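Local coordinates for protein 5'-methylthioadenosine nucleosidase / s-adenosylhomocysteine nucleosidase (Brucella melitensis bv. 1, PDB 4PR3) that is a nucleosidase of the phosphorylase superfamily, with an alpha/beta fold that holds adenine in a pocket, at residues 134-142 against 220-230. Sequence-based numbering, arbitrary orientation.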
loop_
_atom_site.group_PDB
_atom_site.type_symbol
_atom_site.label_atom_id
_atom_site.label_comp_id
_atom_site.label_asym_id
_atom_site.label_seq_id
_atom_site.Cartn_x
_atom_site.Cartn_y
_atom_site.Cartn_z
ATOM N N LEU A 134 -17.124 6.022 -4.686
ATOM C CA LEU A 134 -17.524 5.380 -3.441
ATOM C C LEU A 134 -19.040 5.174 -3.462
ATOM O O LEU A 134 -19.773 5.983 -4.039
ATOM C CB LEU A 134 -17.077 6.204 -2.227
ATOM C CG LEU A 134 -15.559 6.295 -1.992
ATOM C CD1 LEU A 134 -15.235 6.553 -0.524
ATOM C CD2 LEU A 134 -14.837 5.045 -2.481
ATOM N N PRO A 135 -19.517 4.083 -2.843
ATOM C CA PRO A 135 -20.922 3.670 -2.972
ATOM C C PRO A 135 -21.962 4.567 -2.292
ATOM O O PRO A 135 -23.127 4.495 -2.673
ATOM C CB PRO A 135 -20.934 2.281 -2.319
ATOM C CG PRO A 135 -19.812 2.320 -1.338
ATOM C CD PRO A 135 -18.744 3.147 -2.006
ATOM N N PHE A 136 -21.571 5.385 -1.321
ATOM C CA PHE A 136 -22.565 6.035 -0.465
ATOM C C PHE A 136 -22.615 7.561 -0.517
ATOM O O PHE A 136 -21.613 8.228 -0.766
ATOM C CB PHE A 136 -22.386 5.582 0.984
ATOM C CG PHE A 136 -22.543 4.103 1.173
ATOM C CD1 PHE A 136 -23.566 3.419 0.538
ATOM C CD2 PHE A 136 -21.657 3.394 1.968
ATOM C CE1 PHE A 136 -23.714 2.055 0.706
ATOM C CE2 PHE A 136 -21.800 2.031 2.136
ATOM C CZ PHE A 136 -22.831 1.360 1.504
ATOM N N ARG A 137 -23.809 8.093 -0.276
ATOM C CA ARG A 137 -24.028 9.527 -0.144
ATOM C C ARG A 137 -24.930 9.785 1.052
ATOM O O ARG A 137 -26.067 9.323 1.087
ATOM C CB ARG A 137 -24.678 10.098 -1.407
ATOM C CG ARG A 137 -23.845 9.944 -2.673
ATOM C CD ARG A 137 -22.527 10.693 -2.570
ATOM N NE ARG A 137 -21.739 10.550 -3.789
ATOM C CZ ARG A 137 -20.849 9.584 -4.000
ATOM N NH1 ARG A 137 -20.616 8.670 -3.067
ATOM N NH2 ARG A 137 -20.187 9.536 -5.146
ATOM N N VAL A 138 -24.420 10.521 2.033
ATOM C CA VAL A 138 -25.205 10.873 3.207
ATOM C C VAL A 138 -25.636 12.331 3.115
ATOM O O VAL A 138 -24.818 13.213 2.851
ATOM C CB VAL A 138 -24.404 10.642 4.506
ATOM C CG1 VAL A 138 -25.194 11.111 5.720
ATOM C CG2 VAL A 138 -24.032 9.173 4.638
ATOM N N ALA A 139 -26.925 12.580 3.320
ATOM C CA ALA A 139 -27.470 13.932 3.230
ATOM C C ALA A 139 -26.927 14.825 4.336
ATOM O O ALA A 139 -26.713 14.373 5.459
ATOM C CB ALA A 139 -28.982 13.894 3.283
ATOM N N GLY A 140 -26.696 16.093 4.011
ATOM C CA GLY A 140 -26.266 17.064 4.999
ATOM C C GLY A 140 -24.762 17.227 5.085
ATOM O O GLY A 140 -24.255 17.998 5.899
ATOM N N ILE A 141 -24.040 16.494 4.244
ATOM C CA ILE A 141 -22.587 16.603 4.201
ATOM C C ILE A 141 -22.120 16.886 2.778
ATOM O O ILE A 141 -22.579 16.255 1.830
ATOM C CB ILE A 141 -21.904 15.315 4.713
ATOM C CG1 ILE A 141 -22.462 14.919 6.080
ATOM C CG2 ILE A 141 -20.397 15.498 4.787
ATOM C CD1 ILE A 141 -21.959 13.586 6.575
ATOM N N ASP A 142 -21.209 17.841 2.635
ATOM C CA ASP A 142 -20.628 18.151 1.337
ATOM C C ASP A 142 -19.884 16.946 0.773
ATOM O O ASP A 142 -19.362 16.123 1.522
ATOM C CB ASP A 142 -19.659 19.322 1.465
ATOM C CG ASP A 142 -20.348 20.668 1.396
ATOM O OD1 ASP A 142 -20.939 21.093 2.412
ATOM O OD2 ASP A 142 -20.277 21.307 0.325
ATOM N N ARG A 220 -24.276 12.043 11.584
ATOM C CA ARG A 220 -25.186 11.988 10.445
ATOM C C ARG A 220 -25.069 10.671 9.683
ATOM O O ARG A 220 -26.044 10.194 9.103
ATOM C CB ARG A 220 -24.952 13.168 9.497
ATOM C CG ARG A 220 -24.891 14.509 10.203
ATOM C CD ARG A 220 -24.840 15.656 9.216
ATOM N NE ARG A 220 -26.160 15.937 8.667
ATOM C CZ ARG A 220 -26.980 16.868 9.141
ATOM N NH1 ARG A 220 -26.610 17.617 10.172
ATOM N NH2 ARG A 220 -28.166 17.053 8.580
ATOM N N VAL A 221 -23.877 10.084 9.683
ATOM C CA VAL A 221 -23.669 8.812 9.001
ATOM C C VAL A 221 -24.348 7.671 9.754
ATOM O O VAL A 221 -25.051 6.857 9.155
ATOM C CB VAL A 221 -22.170 8.491 8.811
ATOM C CG1 VAL A 221 -21.999 7.111 8.193
ATOM C CG2 VAL A 221 -21.505 9.551 7.944
ATOM N N GLU A 222 -24.141 7.622 11.068
ATOM C CA GLU A 222 -24.769 6.600 11.898
ATOM C C GLU A 222 -26.294 6.665 11.807
ATOM O O GLU A 222 -26.971 5.635 11.776
ATOM C CB GLU A 222 -24.305 6.722 13.349
ATOM C CG GLU A 222 -22.835 6.376 13.546
ATOM C CD GLU A 222 -22.423 6.389 15.006
ATOM O OE1 GLU A 222 -23.227 6.846 15.845
ATOM O OE2 GLU A 222 -21.298 5.939 15.316
ATOM N N ARG A 223 -26.828 7.879 11.745
ATOM C CA ARG A 223 -28.250 8.063 11.530
ATOM C C ARG A 223 -28.656 7.514 10.168
ATOM O O ARG A 223 -29.705 6.882 10.030
ATOM C CB ARG A 223 -28.626 9.537 11.638
ATOM C CG ARG A 223 -30.062 9.823 11.248
ATOM C CD ARG A 223 -31.043 9.058 12.130
ATOM N NE ARG A 223 -32.423 9.234 11.679
ATOM C CZ ARG A 223 -33.160 10.312 11.933
ATOM N NH1 ARG A 223 -32.645 11.316 12.634
ATOM N NH2 ARG A 223 -34.408 10.388 11.485
ATOM N N ALA A 224 -27.819 7.750 9.165
ATOM C CA ALA A 224 -28.092 7.260 7.820
ATOM C C ALA A 224 -28.043 5.737 7.768
ATOM O O ALA A 224 -28.800 5.110 7.030
ATOM C CB ALA A 224 -27.115 7.866 6.818
ATOM N N VAL A 225 -27.147 5.146 8.554
ATOM C CA VAL A 225 -27.039 3.693 8.621
ATOM C C VAL A 225 -28.336 3.118 9.176
ATOM O O VAL A 225 -28.874 2.144 8.648
ATOM C CB VAL A 225 -25.834 3.241 9.475
ATOM C CG1 VAL A 225 -25.918 1.752 9.786
ATOM C CG2 VAL A 225 -24.531 3.564 8.763
ATOM N N ALA A 226 -28.847 3.747 10.228
ATOM C CA ALA A 226 -30.127 3.352 10.806
ATOM C C ALA A 226 -31.266 3.546 9.806
ATOM O O ALA A 226 -32.279 2.852 9.870
ATOM C CB ALA A 226 -30.396 4.134 12.081
ATOM N N ASP A 227 -31.079 4.474 8.869
ATOM C CA ASP A 227 -32.091 4.783 7.863
ATOM C C ASP A 227 -31.966 3.880 6.643
ATOM O O ASP A 227 -32.687 4.056 5.661
ATOM C CB ASP A 227 -31.995 6.242 7.414
ATOM C CG ASP A 227 -32.393 7.217 8.498
ATOM O OD1 ASP A 227 -33.012 6.787 9.491
ATOM O OD2 ASP A 227 -32.093 8.420 8.348
ATOM N N GLY A 228 -31.051 2.918 6.698
ATOM C CA GLY A 228 -30.901 1.973 5.607
ATOM C C GLY A 228 -29.859 2.325 4.562
ATOM O O GLY A 228 -29.977 1.907 3.410
ATOM N N LEU A 229 -28.848 3.093 4.962
ATOM C CA LEU A 229 -27.739 3.449 4.076
ATOM C C LEU A 229 -27.146 2.235 3.358
ATOM O O LEU A 229 -26.710 2.339 2.211
ATOM C CB LEU A 229 -26.637 4.176 4.850
ATOM C CG LEU A 229 -25.446 4.684 4.028
ATOM C CD1 LEU A 229 -25.886 5.799 3.093
ATOM C CD2 LEU A 229 -24.311 5.151 4.926
ATOM N N LEU A 230 -27.144 1.081 4.013
ATOM C CA LEU A 230 -26.665 -0.116 3.340
ATOM C C LEU A 230 -27.876 -0.916 2.878
ATOM O O LEU A 230 -28.483 -1.641 3.666
ATOM C CB LEU A 230 -25.840 -0.949 4.321
ATOM C CG LEU A 230 -25.065 -0.157 5.385
ATOM C CD1 LEU A 230 -24.497 -1.070 6.457
ATOM C CD2 LEU A 230 -23.949 0.665 4.759
#
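Val138 and Phe136 meet the C-terminal helix 207-226 and the turn that follows it, a worked example of how an alpha/beta fold of the phosphorylase superfamily fastens a connecting loop through apolar side chains. Val138 straddles Ala224: its CG1 lies 3.9 Å and its CG2 4.0 Å from Ala224 CB. The same CG2, set beside the backbone N while CG1 is anti to it (chi1 176°), also reaches Leu229 CD2 at 4.0 Å. Phe136 brings its ring against the two leucines beyond the helix. Leu229 CG sits over one face, displaced toward the rim, while Leu230 CD2 approaches CZ of Phe136 obliquely at 3.5 Å. The opposite face is covered by Pro135 CG, above the ring centre, so the ring lies between Pro135 and Leu229.

Farther along, residues Val138 to Ile141 make a type II beta turn, with Gly140 at positive phi. Here the aliphatic part of Arg220 and the side chain of Ile141 lie side by side, running opposite ways, with Arg220 CD 4.0 Å from Ile141 CG1.

A Schellman motif at Gly228 ends the helix and swings Leu229 back toward the loop. Behind the interface, Leu185 of strand 184-192 touches Phe136, Val221 and Leu229, joining both segments to the sheet. Gln102 NE2, from strand 100-108, hydrogen-bonds the carbonyls of Val138 and Ile141. Within the loop, Arg137, whose CB points away from the helix, hydrogen-bonds through NH1 to Leu134 O at 3.0 Å (N-H...O 141°), the donor standing above the plane of that carbonyl.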